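Local coordinates for protein acyl-CoA dehydrogenase FadE3 (Mycobacterium smegmatis, PDB 4IV6) that folds as a flavoprotein of the acyl-CoA dehydrogenase family and binds dihydroflavine-adenine dinucleotide, partly through residues of a second subunit, at residues 93-98 and 122-127; 166-171 and 184-189; 50-55 and 87-92; 160-165 and 195-200. One frame throughout, in Å; residues are numbered along the deposited sequence. Where two conformers were deposited one is given.

Interaction 1: residues 93-98 and 122-127. With FDA (dihydroflavine-adenine dinucleotide), chain D.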
loop_
_atom_site.group_PDB
_atom_site.type_symbol
_atom_site.label_atom_id
_atom_site.label_comp_id
_atom_site.label_asym_id
_atom_site.label_seq_id
_atom_site.Cartn_x
_atom_site.Cartn_y
_atom_site.Cartn_z
ATOM N N THR B 93 -7.377 -11.938 31.636
ATOM C CA THR B 93 -7.626 -13.229 30.980
ATOM C C THR B 93 -6.334 -14.055 30.787
ATOM O O THR B 93 -6.295 -15.269 31.029
ATOM C CB THR B 93 -8.309 -13.032 29.615
ATOM O OG1 THR B 93 -9.424 -12.117 29.748
ATOM C CG2 THR B 93 -8.791 -14.352 29.083
ATOM N N VAL B 94 -5.284 -13.394 30.346
ATOM C CA VAL B 94 -4.020 -14.079 30.137
ATOM C C VAL B 94 -3.531 -14.660 31.468
ATOM O O VAL B 94 -3.120 -15.810 31.511
ATOM C CB VAL B 94 -2.983 -13.149 29.491
ATOM C CG1 VAL B 94 -1.633 -13.821 29.409
ATOM C CG2 VAL B 94 -3.445 -12.741 28.087
ATOM N N VAL B 95 -3.618 -13.887 32.558
ATOM C CA VAL B 95 -3.182 -14.402 33.865
ATOM C C VAL B 95 -4.059 -15.567 34.296
ATOM O O VAL B 95 -3.541 -16.559 34.841
ATOM C CB VAL B 95 -3.175 -13.328 34.980
ATOM C CG1 VAL B 95 -2.818 -13.945 36.325
ATOM C CG2 VAL B 95 -2.209 -12.216 34.637
ATOM N N SER B 96 -5.379 -15.456 34.072
ATOM C CA SER B 96 -6.293 -16.547 34.353
ATOM C C SER B 96 -5.794 -17.819 33.676
ATOM O O SER B 96 -5.718 -18.878 34.288
ATOM C CB SER B 96 -7.740 -16.235 33.912
ATOM O OG SER B 96 -8.302 -15.121 34.584
ATOM N N LYS B 97 -5.443 -17.723 32.407
ATOM C CA LYS B 97 -4.961 -18.890 31.673
ATOM C C LYS B 97 -3.637 -19.434 32.197
ATOM O O LYS B 97 -3.452 -20.645 32.293
ATOM C CB LYS B 97 -4.844 -18.534 30.189
ATOM C CG LYS B 97 -4.439 -19.685 29.275
ATOM C CD LYS B 97 -5.588 -20.642 29.028
ATOM C CE LYS B 97 -5.209 -21.684 27.990
ATOM N NZ LYS B 97 -6.282 -22.709 27.839
ATOM N N LEU B 98 -2.684 -18.554 32.492
ATOM C CA LEU B 98 -1.418 -18.999 33.053
ATOM C C LEU B 98 -1.595 -19.783 34.369
ATOM O O LEU B 98 -0.932 -20.805 34.587
ATOM C CB LEU B 98 -0.476 -17.830 33.290
ATOM C CG LEU B 98 0.013 -17.149 32.023
ATOM C CD1 LEU B 98 0.902 -15.977 32.402
ATOM C CD2 LEU B 98 0.725 -18.124 31.102
ATOM N N ALA B 122 -6.174 -9.025 37.761
ATOM C CA ALA B 122 -4.772 -9.295 37.511
ATOM C C ALA B 122 -4.333 -8.673 36.210
ATOM O O ALA B 122 -5.128 -8.468 35.277
ATOM C CB ALA B 122 -4.498 -10.800 37.505
ATOM N N THR B 123 -3.031 -8.399 36.132
ATOM C CA THR B 123 -2.441 -7.918 34.896
ATOM C C THR B 123 -1.055 -8.529 34.694
ATOM O O THR B 123 -0.502 -9.140 35.624
ATOM C CB THR B 123 -2.375 -6.397 34.886
ATOM O OG1 THR B 123 -1.971 -5.930 33.587
ATOM C CG2 THR B 123 -1.380 -5.892 35.948
ATOM N N MET B 124 -0.514 -8.378 33.484
ATOM C CA MET B 124 0.817 -8.912 33.129
ATOM C C MET B 124 1.862 -7.820 33.160
ATOM O O MET B 124 1.691 -6.828 32.484
ATOM C CB MET B 124 0.857 -9.424 31.689
ATOM C CG MET B 124 -0.022 -10.600 31.352
ATOM S SD MET B 124 0.475 -12.108 32.203
ATOM C CE MET B 124 2.188 -12.216 31.748
ATOM N N ALA B 125 2.973 -8.046 33.852
ATOM C CA ALA B 125 4.081 -7.104 33.867
ATOM C C ALA B 125 5.370 -7.687 33.277
ATOM O O ALA B 125 6.157 -8.353 33.970
ATOM C CB ALA B 125 4.318 -6.583 35.272
ATOM N N LEU B 126 5.593 -7.398 32.002
ATOM C CA LEU B 126 6.783 -7.847 31.279
ATOM C C LEU B 126 7.684 -6.671 30.917
ATOM O O LEU B 126 8.865 -6.708 31.183
ATOM C CB LEU B 126 6.421 -8.556 29.978
ATOM C CG LEU B 126 5.448 -9.729 29.938
ATOM C CD1 LEU B 126 5.548 -10.502 28.636
ATOM C CD2 LEU B 126 5.668 -10.663 31.075
ATOM N N THR B 127 7.099 -5.643 30.295
ATOM C CA THR B 127 7.838 -4.548 29.699
ATOM C C THR B 127 8.649 -3.762 30.713
ATOM O O THR B 127 8.162 -3.412 31.781
ATOM C CB THR B 127 6.877 -3.641 28.914
ATOM O OG1 THR B 127 6.261 -4.422 27.870
ATOM C CG2 THR B 127 7.592 -2.446 28.305
HETATM P PA FDA D . 11.321 -1.393 21.510
HETATM O O1A FDA D . 11.541 -2.853 21.819
HETATM O O2A FDA D . 12.219 -0.343 22.106
HETATM O O5B FDA D . 11.308 -1.231 19.917
HETATM C C5B FDA D . 11.323 0.056 19.256
HETATM C C4B FDA D . 11.213 -0.164 17.736
HETATM O O4B FDA D . 12.227 -1.071 17.263
HETATM C C3B FDA D . 9.902 -0.812 17.344
HETATM O O3B FDA D . 9.562 -0.410 15.999
HETATM C C2B FDA D . 10.242 -2.285 17.417
HETATM O O2B FDA D . 9.389 -3.129 16.649
HETATM C C1B FDA D . 11.621 -2.269 16.802
HETATM N N9A FDA D . 12.450 -3.449 17.171
HETATM C C8A FDA D . 12.982 -3.686 18.391
HETATM N N7A FDA D . 13.715 -4.817 18.367
HETATM C C5A FDA D . 13.635 -5.310 17.108
HETATM C C6A FDA D . 14.156 -6.465 16.396
HETATM N N6A FDA D . 14.926 -7.340 17.044
HETATM N N1A FDA D . 13.856 -6.651 15.091
HETATM C C2A FDA D . 13.108 -5.753 14.429
HETATM N N3A FDA D . 12.579 -4.657 15.018
HETATM C C4A FDA D . 12.825 -4.392 16.317
HETATM N N1 FDA D . 3.543 -4.271 28.465
HETATM C C2 FDA D . 3.290 -5.071 29.497
HETATM O O2 FDA D . 4.195 -5.818 29.916
HETATM N N3 FDA D . 2.089 -5.100 30.101
HETATM C C4 FDA D . 1.058 -4.333 29.747
HETATM O O4 FDA D . -0.038 -4.379 30.369
HETATM C C4X FDA D . 1.248 -3.436 28.590
HETATM N N5 FDA D . 0.295 -2.588 28.149
HETATM C C5X FDA D . 0.651 -1.515 27.398
HETATM C C6 FDA D . -0.191 -0.404 27.270
HETATM C C7 FDA D . 0.154 0.684 26.469
HETATM C C7M FDA D . -0.748 1.888 26.369
HETATM C C8 FDA D . 1.368 0.664 25.753
HETATM C C8M FDA D . 1.827 1.789 24.855
HETATM C C9 FDA D . 2.205 -0.432 25.887
HETATM C C9A FDA D . 1.872 -1.515 26.716
HETATM N N10 FDA D . 2.772 -2.593 26.851
HETATM C C10 FDA D . 2.593 -3.430 27.975
HETATM C "C1'" FDA D . 4.157 -2.360 26.425
HETATM C "C2'" FDA D . 4.298 -2.919 25.026
HETATM O "O2'" FDA D . 4.184 -4.343 25.024
HETATM C "C3'" FDA D . 5.649 -2.473 24.465
HETATM O "O3'" FDA D . 5.535 -1.103 24.094
HETATM C "C4'" FDA D . 6.095 -3.270 23.262
HETATM O "O4'" FDA D . 6.637 -4.492 23.788
HETATM C "C5'" FDA D . 7.219 -2.560 22.486
HETATM O "O5'" FDA D . 8.226 -2.187 23.400
HETATM P P FDA D . 9.156 -0.910 23.279
HETATM O O1P FDA D . 10.177 -1.125 24.378
HETATM O O2P FDA D . 8.314 0.320 23.301
HETATM O O3P FDA D . 9.779 -1.078 21.801
#
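Met124 serves two partners at once: its backbone carbonyl binds the flavin, while its side chain curls back to meet the helix that carries residues 93-98. All three of its side-chain torsions lie near -60°, so the chain is folded rather than extended and its sulfur is presented to three branched side chains. Val95 CG2 comes closest, 3.6 Å from Met124 SD, the two side chains sliding past each other in opposite directions. Val94 CG1 crosses at about a right angle, 3.9 Å from Met124 SD, and Leu98 CD1 approaches obliquely to touch both SD and the terminal CE. Val95 divides its branches: CG2 goes to the sulfur, while CG1 rests 3.8 Å from Ala122 CB. The helix passes over strand 122-125 almost perpendicularly, at 88°, forming part of the seam between the N-terminal helical domain and the middle beta domain of the acyl-CoA dehydrogenase fold. From the end of the strand onward the chain grips the pyrimidine edge of the flavin. FDA N3 donates to Met124 O over 3.0 Å in a nearly straight bond of 174°. FDA O2 is held by two backbone amides, Leu126 N at 3.0 Å and Thr127 N at 2.9 Å. FDA N1 donates to Thr127 OG1 at 2.8 Å, consistent with a protonated N1 in the reduced flavin. Gly343 and Arg339 of the second subunit also bind this FDA molecule.

Interaction 2: residues 166-171 and 184-189; sequences LVALMC and VSILLV
Six backbone hydrogen bonds join these antiparallel strands in pairs, at Val167 with Val189, Leu169 with Leu187 and Cys171 with Ser185, and side chains alternate between the two faces. On the face of Ala168, Met170, Ile186 and Leu188, Met170 is extended as far as SD, with CG anti to the backbone N (chi1 -175°), and bends only at chi3. Its CG thereby presses on Val184 CG1 at 3.4 Å, tighter than usual van der Waals contact. The Met170 side chain also packs on Phe235 and Met238 of helix 234-270. Ala168 CB, too short to cross far, meets Ile186 CG2 at 4.1 Å. At the end of the pairing, Leu166, its CG likewise anti to the backbone N, reaches obliquely across the strands and sets CD1 3.7 Å from Leu188 CB.

On the face opposite Ala168 and Met170, Cys171 holds SG in the crowded position between the backbone N and the carbonyl carbon (chi1 55°), 3.8 Å from Leu187 CG. Val189 puts CG2, the branch beside its backbone N, 3.9 Å from Leu169 CB. Leu169 and Val189 also lean on Ile151 of strand 148-159, while Ser185 OG is satisfied by Thr173 and Gly232. Strand 122-125 pairs in parallel along the other edge of strand 166-172, so the arrangement is a beta hairpin within the mixed sheet of the acyl-CoA dehydrogenase middle domain.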
loop_
_atom_site.group_PDB
_atom_site.type_symbol
_atom_site.label_atom_id
_atom_site.label_comp_id
_atom_site.label_asym_id
_atom_site.label_seq_id
_atom_site.Cartn_x
_atom_site.Cartn_y
_atom_site.Cartn_z
ATOM N N LEU B 166 -3.250 -8.353 41.726
ATOM C CA LEU B 166 -2.281 -9.426 41.446
ATOM C C LEU B 166 -1.587 -9.118 40.142
ATOM O O LEU B 166 -2.231 -8.824 39.146
ATOM C CB LEU B 166 -2.956 -10.781 41.351
ATOM C CG LEU B 166 -2.057 -11.995 41.080
ATOM C CD1 LEU B 166 -1.151 -12.267 42.267
ATOM C CD2 LEU B 166 -2.921 -13.191 40.776
ATOM N N VAL B 167 -0.264 -9.178 40.146
ATOM C CA VAL B 167 0.523 -8.861 38.955
ATOM C C VAL B 167 1.406 -10.076 38.647
ATOM O O VAL B 167 2.124 -10.571 39.520
ATOM C CB VAL B 167 1.344 -7.571 39.188
ATOM C CG1 VAL B 167 2.269 -7.291 38.004
ATOM C CG2 VAL B 167 0.421 -6.383 39.429
ATOM N N ALA B 168 1.278 -10.606 37.441
ATOM C CA ALA B 168 2.150 -11.659 36.965
ATOM C C ALA B 168 3.430 -11.007 36.439
ATOM O O ALA B 168 3.463 -10.439 35.348
ATOM C CB ALA B 168 1.472 -12.481 35.884
ATOM N N LEU B 169 4.484 -11.101 37.238
ATOM C CA LEU B 169 5.713 -10.352 37.006
ATOM C C LEU B 169 6.769 -11.248 36.401
ATOM O O LEU B 169 7.202 -12.194 37.047
ATOM C CB LEU B 169 6.246 -9.817 38.331
ATOM C CG LEU B 169 7.487 -8.931 38.264
ATOM C CD1 LEU B 169 7.165 -7.574 37.626
ATOM C CD2 LEU B 169 8.037 -8.714 39.652
ATOM N N MET B 170 7.217 -10.934 35.190
ATOM C CA MET B 170 8.321 -11.679 34.585
ATOM C C MET B 170 9.597 -11.020 35.062
ATOM O O MET B 170 9.761 -9.796 34.935
ATOM C CB MET B 170 8.232 -11.676 33.066
ATOM C CG MET B 170 9.290 -12.551 32.387
ATOM S SD MET B 170 9.178 -12.537 30.575
ATOM C CE MET B 170 7.847 -13.659 30.315
ATOM N N CYS B 171 10.475 -11.829 35.642
ATOM C CA CYS B 171 11.684 -11.329 36.292
ATOM C C CYS B 171 12.779 -12.380 36.293
ATOM O O CYS B 171 12.528 -13.536 36.005
ATOM C CB CYS B 171 11.364 -10.878 37.708
ATOM S SG CYS B 171 10.581 -12.127 38.734
ATOM N N VAL B 184 14.831 -16.830 33.804
ATOM C CA VAL B 184 13.618 -15.985 33.831
ATOM C C VAL B 184 12.402 -16.773 34.260
ATOM O O VAL B 184 12.134 -17.848 33.709
ATOM C CB VAL B 184 13.365 -15.341 32.448
ATOM C CG1 VAL B 184 12.049 -14.600 32.410
ATOM C CG2 VAL B 184 14.485 -14.346 32.141
ATOM N N SER B 185 11.661 -16.230 35.222
ATOM C CA SER B 185 10.488 -16.866 35.781
ATOM C C SER B 185 9.362 -15.869 35.867
ATOM O O SER B 185 9.557 -14.677 35.631
ATOM C CB SER B 185 10.785 -17.397 37.195
ATOM O OG SER B 185 11.945 -18.214 37.183
ATOM N N ILE B 186 8.183 -16.357 36.215
ATOM C CA ILE B 186 7.045 -15.500 36.466
ATOM C C ILE B 186 6.612 -15.674 37.918
ATOM O O ILE B 186 6.467 -16.800 38.391
ATOM C CB ILE B 186 5.904 -15.831 35.518
ATOM C CG1 ILE B 186 6.291 -15.461 34.070
ATOM C CG2 ILE B 186 4.631 -15.104 35.948
ATOM C CD1 ILE B 186 5.285 -15.959 33.039
ATOM N N LEU B 187 6.448 -14.560 38.622
ATOM C CA LEU B 187 5.993 -14.566 39.998
ATOM C C LEU B 187 4.654 -13.858 40.064
ATOM O O LEU B 187 4.440 -12.852 39.368
ATOM C CB LEU B 187 6.988 -13.848 40.929
ATOM C CG LEU B 187 8.469 -14.274 40.990
ATOM C CD1 LEU B 187 9.176 -13.545 42.136
ATOM C CD2 LEU B 187 8.655 -15.754 41.149
ATOM N N LEU B 188 3.752 -14.391 40.885
ATOM C CA LEU B 188 2.453 -13.788 41.118
ATOM C C LEU B 188 2.605 -12.872 42.327
ATOM O O LEU B 188 2.652 -13.323 43.428
ATOM C CB LEU B 188 1.402 -14.869 41.397
ATOM C CG LEU B 188 1.343 -15.978 40.342
ATOM C CD1 LEU B 188 0.409 -17.082 40.761
ATOM C CD2 LEU B 188 0.904 -15.383 39.036
ATOM N N VAL B 189 2.683 -11.579 42.085
ATOM C CA VAL B 189 3.019 -10.581 43.089
ATOM C C VAL B 189 1.796 -9.776 43.503
ATOM O O VAL B 189 1.142 -9.150 42.664
ATOM C CB VAL B 189 4.050 -9.612 42.481
ATOM C CG1 VAL B 189 4.466 -8.535 43.480
ATOM C CG2 VAL B 189 5.260 -10.423 42.027
#

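Interaction 3: residues 50-55 and 87-92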
loop_
_atom_site.group_PDB
_atom_site.type_symbol
_atom_site.label_atom_id
_atom_site.label_comp_id
_atom_site.label_asym_id
_atom_site.label_seq_id
_atom_site.Cartn_x
_atom_site.Cartn_y
_atom_site.Cartn_z
ATOM N N ILE B 50 -21.723 -9.085 34.620
ATOM C CA ILE B 50 -21.922 -9.828 33.367
ATOM C C ILE B 50 -21.095 -11.121 33.350
ATOM O O ILE B 50 -21.461 -12.076 32.700
ATOM C CB ILE B 50 -21.509 -8.950 32.153
ATOM C CG1 ILE B 50 -22.561 -7.882 31.884
ATOM C CG2 ILE B 50 -21.316 -9.769 30.878
ATOM C CD1 ILE B 50 -22.174 -6.952 30.764
ATOM N N GLY B 51 -19.964 -11.136 34.060
ATOM C CA GLY B 51 -19.050 -12.302 34.052
ATOM C C GLY B 51 -17.795 -12.120 33.178
ATOM O O GLY B 51 -17.072 -13.086 32.935
ATOM N N ILE B 52 -17.515 -10.896 32.719
ATOM C CA ILE B 52 -16.418 -10.651 31.768
ATOM C C ILE B 52 -15.041 -11.116 32.303
ATOM O O ILE B 52 -14.162 -11.608 31.551
ATOM C CB ILE B 52 -16.322 -9.143 31.406
ATOM C CG1 ILE B 52 -17.579 -8.614 30.712
ATOM C CG2 ILE B 52 -15.103 -8.846 30.533
ATOM C CD1 ILE B 52 -17.901 -9.280 29.395
ATOM N N PHE B 53 -14.832 -10.951 33.607
ATOM C CA PHE B 53 -13.566 -11.296 34.206
ATOM C C PHE B 53 -13.406 -12.789 34.521
ATOM O O PHE B 53 -12.336 -13.195 34.993
ATOM C CB PHE B 53 -13.321 -10.408 35.438
ATOM C CG PHE B 53 -13.094 -8.973 35.079
ATOM C CD1 PHE B 53 -14.149 -8.112 34.909
ATOM C CD2 PHE B 53 -11.820 -8.499 34.875
ATOM C CE1 PHE B 53 -13.944 -6.785 34.538
ATOM C CE2 PHE B 53 -11.598 -7.181 34.503
ATOM C CZ PHE B 53 -12.658 -6.325 34.335
ATOM N N GLY B 54 -14.435 -13.598 34.237
ATOM C CA GLY B 54 -14.428 -15.041 34.487
ATOM C C GLY B 54 -14.588 -15.859 33.219
ATOM O O GLY B 54 -14.815 -17.059 33.272
ATOM N N LEU B 55 -14.451 -15.220 32.060
ATOM C CA LEU B 55 -14.692 -15.898 30.777
ATOM C C LEU B 55 -13.742 -17.055 30.491
ATOM O O LEU B 55 -14.053 -17.908 29.684
ATOM C CB LEU B 55 -14.621 -14.908 29.608
ATOM C CG LEU B 55 -15.725 -13.859 29.531
ATOM C CD1 LEU B 55 -15.367 -12.806 28.506
ATOM C CD2 LEU B 55 -17.052 -14.486 29.197
ATOM N N GLY B 87 -9.443 -3.718 26.831
ATOM C CA GLY B 87 -8.094 -3.656 27.445
ATOM C C GLY B 87 -8.154 -3.915 28.934
ATOM O O GLY B 87 -7.248 -4.506 29.518
ATOM N N ALA B 88 -9.242 -3.488 29.555
ATOM C CA ALA B 88 -9.440 -3.680 30.993
ATOM C C ALA B 88 -9.395 -5.129 31.417
ATOM O O ALA B 88 -9.025 -5.421 32.565
ATOM C CB ALA B 88 -10.772 -3.078 31.426
ATOM N N MET B 89 -9.781 -6.038 30.523
ATOM C CA MET B 89 -9.875 -7.474 30.866
ATOM C C MET B 89 -8.874 -8.405 30.151
ATOM O O MET B 89 -8.816 -9.588 30.453
ATOM C CB MET B 89 -11.330 -7.975 30.711
ATOM C CG MET B 89 -11.989 -7.696 29.362
ATOM S SD MET B 89 -11.520 -8.865 28.061
ATOM C CE MET B 89 -12.123 -10.362 28.732
ATOM N N GLY B 90 -8.072 -7.873 29.241
ATOM C CA GLY B 90 -7.142 -8.684 28.444
ATOM C C GLY B 90 -6.043 -9.387 29.225
ATOM O O GLY B 90 -5.987 -10.630 29.278
ATOM N N GLY B 91 -5.168 -8.604 29.846
ATOM C CA GLY B 91 -4.171 -9.165 30.750
ATOM C C GLY B 91 -4.729 -10.053 31.854
ATOM O O GLY B 91 -4.119 -11.058 32.215
ATOM N N HIS B 92 -5.898 -9.697 32.388
ATOM C CA HIS B 92 -6.562 -10.501 33.402
ATOM C C HIS B 92 -6.875 -11.882 32.857
ATOM O O HIS B 92 -6.648 -12.891 33.514
ATOM C CB HIS B 92 -7.837 -9.792 33.850
ATOM C CG HIS B 92 -8.654 -10.537 34.845
ATOM N ND1 HIS B 92 -8.546 -10.332 36.208
ATOM C CD2 HIS B 92 -9.658 -11.428 34.678
ATOM C CE1 HIS B 92 -9.420 -11.099 36.836
ATOM N NE2 HIS B 92 -10.117 -11.765 35.925
#
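Phe53 leaves the loop that follows helix 41-50 and sets its ring with an edge to His92 and a face to Met89. Its CB lies 3.5 Å from His92 NE2. From CG the ring runs edge-on toward the imidazole, and CD2 stands over the centre of the His92 ring, 3.6 Å above its plane. This is a T-shaped pair in which the phenyl edge meets the imidazole face, with centroids of the Phe53 and His92 rings 5.0 Å apart and planes at 84°. Farther out, CE2 reaches Ala88 O at 3.7 Å and Met89 CB at 3.9 Å, and CZ at the tip remains beside the same two atoms. Met89 CB sits over the face of the phenyl ring as a CH-pi contact.

The loop begins with a Schellman motif at Gly51, which ends helix 41-50 with positive phi and starts the loop that packs on helix 83-102 in the N-terminal helical domain of the acyl-CoA dehydrogenase fold. Backbone and side chain of Phe53 both engage the histidine: His92 NE2 donates to Phe53 O over 2.8 Å, on a carbonyl lone pair and close to the imidazole plane, though the angle at hydrogen is a bent 133°. Across the ring, His92 ND1 pairs with the backbone N of Ala122, so the imidazole is fixed from both nitrogens. Met89 holds CG in the crowded position between backbone N and carbonyl carbon (chi1 53°) and bends twice more. Ile52 CG2 crosses it at about a right angle, 3.5 Å from Met89 CG, while Leu55 CD1 lies 4.1 Å from Met89 CE.

Interaction 4: residues 160-165 and 195-200; sequences NARRSD and FDVSRD
The guanidinium of Arg162 has Val197 CG1 over one face, 3.9 Å above its plane and offset toward the rim, while Arg199 C and Asp200 N lie at its edge. The contact closes the loop between strands 148-159 and 166-172 against strand 195-200, part of an antiparallel sheet in the acyl-CoA dehydrogenase middle domain. Arg162 is extended to CG and CD, then bends at chi3 (-52°), which turns the flat group toward Asp200. Arg162 NH2 forms a salt bridge with Asp200 OD1 at 2.7 Å, nearly straight at 168°. The oxygen lies close to the guanidinium plane, yet the N-H meets it from above the carboxylate plane, the two planes being 46° apart. Arg162 NE makes a weak second bond to Asp200 OD1 at 3.4 Å. These charged groups are exposed. Beneath them, Val197 points CG1 at Ala161 CB, 4.1 Å away. Arg163 forms a separate salt bridge with Glu210, and Lys191 NZ binds Ala161 O and Ser164 O. The loop is also pinned within itself: Asn160 O accepts from Ser164 N at 2.9 Å and from Ser164 OG at 2.8 Å, the hydroxyl lying above the carbonyl plane.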
loop_
_atom_site.group_PDB
_atom_site.type_symbol
_atom_site.label_atom_id
_atom_site.label_comp_id
_atom_site.label_asym_id
_atom_site.label_seq_id
_atom_site.Cartn_x
_atom_site.Cartn_y
_atom_site.Cartn_z
ATOM N N ASN B 160 -3.678 -1.400 33.678
ATOM C CA ASN B 160 -4.499 -1.730 34.826
ATOM C C ASN B 160 -3.698 -2.031 36.100
ATOM O O ASN B 160 -4.186 -2.722 36.993
ATOM C CB ASN B 160 -5.402 -2.909 34.510
ATOM C CG ASN B 160 -6.128 -2.765 33.199
ATOM O OD1 ASN B 160 -7.102 -2.035 33.089
ATOM N ND2 ASN B 160 -5.702 -3.529 32.221
ATOM N N ALA B 161 -2.481 -1.497 36.207
ATOM C CA ALA B 161 -1.625 -1.770 37.356
ATOM C C ALA B 161 -2.154 -1.284 38.695
ATOM O O ALA B 161 -1.829 -1.878 39.730
ATOM C CB ALA B 161 -0.232 -1.204 37.120
ATOM N N ARG B 162 -2.930 -0.214 38.699
ATOM C CA ARG B 162 -3.462 0.368 39.935
ATOM C C ARG B 162 -4.688 -0.431 40.415
ATOM O O ARG B 162 -4.813 -0.772 41.587
ATOM C CB ARG B 162 -3.841 1.839 39.697
ATOM C CG ARG B 162 -4.024 2.682 40.948
ATOM C CD ARG B 162 -4.185 4.189 40.680
ATOM N NE ARG B 162 -3.122 4.776 39.827
ATOM C CZ ARG B 162 -1.875 5.043 40.216
ATOM N NH1 ARG B 162 -1.446 4.771 41.454
ATOM N NH2 ARG B 162 -1.026 5.588 39.358
ATOM N N ARG B 163 -5.570 -0.753 39.484
ATOM C CA ARG B 163 -6.814 -1.465 39.797
ATOM C C ARG B 163 -6.581 -2.976 39.996
ATOM O O ARG B 163 -7.437 -3.642 40.549
ATOM C CB ARG B 163 -7.845 -1.286 38.672
ATOM C CG ARG B 163 -8.308 0.138 38.292
ATOM C CD ARG B 163 -8.356 1.061 39.457
ATOM N NE ARG B 163 -9.002 2.373 39.302
ATOM C CZ ARG B 163 -8.598 3.441 38.593
ATOM N NH1 ARG B 163 -7.584 3.427 37.699
ATOM N NH2 ARG B 163 -9.307 4.561 38.748
ATOM N N SER B 164 -5.447 -3.516 39.521
ATOM C CA SER B 164 -5.143 -4.935 39.645
ATOM C C SER B 164 -4.312 -5.220 40.892
ATOM O O SER B 164 -3.201 -4.698 41.039
ATOM C CB SER B 164 -4.373 -5.451 38.430
ATOM O OG SER B 164 -5.138 -5.317 37.256
ATOM N N ASP B 165 -4.816 -6.064 41.778
ATOM C CA ASP B 165 -4.035 -6.386 42.958
ATOM C C ASP B 165 -3.258 -7.706 42.892
ATOM O O ASP B 165 -2.657 -8.108 43.887
ATOM C CB ASP B 165 -4.917 -6.288 44.188
ATOM C CG ASP B 165 -5.199 -4.829 44.563
ATOM O OD1 ASP B 165 -4.568 -3.896 43.989
ATOM O OD2 ASP B 165 -6.042 -4.608 45.430
ATOM N N PHE B 195 6.527 -2.324 46.549
ATOM C CA PHE B 195 5.992 -2.397 45.186
ATOM C C PHE B 195 5.218 -1.097 44.962
ATOM O O PHE B 195 4.103 -0.946 45.467
ATOM C CB PHE B 195 5.080 -3.635 45.075
ATOM C CG PHE B 195 4.385 -3.819 43.745
ATOM C CD1 PHE B 195 4.478 -2.898 42.709
ATOM C CD2 PHE B 195 3.572 -4.913 43.573
ATOM C CE1 PHE B 195 3.801 -3.087 41.523
ATOM C CE2 PHE B 195 2.894 -5.120 42.391
ATOM C CZ PHE B 195 3.012 -4.197 41.361
ATOM N N ASP B 196 5.804 -0.177 44.211
ATOM C CA ASP B 196 5.209 1.127 43.977
ATOM C C ASP B 196 4.612 1.186 42.576
ATOM O O ASP B 196 5.257 0.792 41.588
ATOM C CB ASP B 196 6.285 2.204 44.133
ATOM C CG ASP B 196 5.743 3.622 43.990
ATOM O OD1 ASP B 196 4.876 4.043 44.734
ATOM O OD2 ASP B 196 6.206 4.340 43.111
ATOM N N VAL B 197 3.364 1.633 42.505
ATOM C CA VAL B 197 2.695 1.905 41.232
ATOM C C VAL B 197 2.785 3.407 41.063
ATOM O O VAL B 197 2.110 4.193 41.749
ATOM C CB VAL B 197 1.252 1.395 41.209
ATOM C CG1 VAL B 197 0.623 1.664 39.850
ATOM C CG2 VAL B 197 1.245 -0.092 41.479
ATOM N N SER B 198 3.675 3.796 40.167
ATOM C CA SER B 198 4.415 5.039 40.357
ATOM C C SER B 198 3.753 6.203 39.688
ATOM O O SER B 198 3.777 7.313 40.257
ATOM C CB SER B 198 5.902 4.919 39.913
ATOM O OG SER B 198 6.569 3.792 40.489
ATOM N N ARG B 199 3.190 6.010 38.498
ATOM C CA ARG B 199 2.393 7.104 37.859
ATOM C C ARG B 199 1.617 6.604 36.630
ATOM O O ARG B 199 2.020 5.590 36.058
ATOM C CB ARG B 199 3.299 8.257 37.423
ATOM C CG ARG B 199 4.147 7.947 36.201
ATOM C CD ARG B 199 5.255 8.951 36.015
ATOM N NE ARG B 199 6.235 8.485 35.049
ATOM C CZ ARG B 199 7.142 7.544 35.297
ATOM N NH1 ARG B 199 7.211 6.947 36.487
ATOM N NH2 ARG B 199 7.989 7.189 34.340
ATOM N N ASP B 200 0.504 7.254 36.306
ATOM C CA ASP B 200 -0.275 6.982 35.084
ATOM C C ASP B 200 0.385 7.660 33.899
ATOM O O ASP B 200 0.598 8.854 33.942
ATOM C CB ASP B 200 -1.681 7.533 35.194
ATOM C CG ASP B 200 -2.519 6.785 36.214
ATOM O OD1 ASP B 200 -1.994 5.827 36.839
ATOM O OD2 ASP B 200 -3.702 7.155 36.397
#

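Interactions 1, 2 and 3 are buried, whereas interaction 4 is a surface contact. Interactions 1 and 3 share helix 83-102 and are linked by His92 ND1 to Ala122 N; interactions 1 and 2 share a sheet, with strands 122-125 and 166-172 as neighbours. Interaction 4 joins this framework through Asn160 ND2, which binds Gly87 O of interaction 3, and through Phe195, which packs on Val167 and Val189 of interaction 2. The chemistry follows position: apolar branches around a sulfur between domains and backbone and hydroxyl bonds to the flavin in interaction 1, paired backbone bonds in the sheet of interaction 2, aromatic rings among the helices in interaction 3, and a salt bridge at the surface in interaction 4.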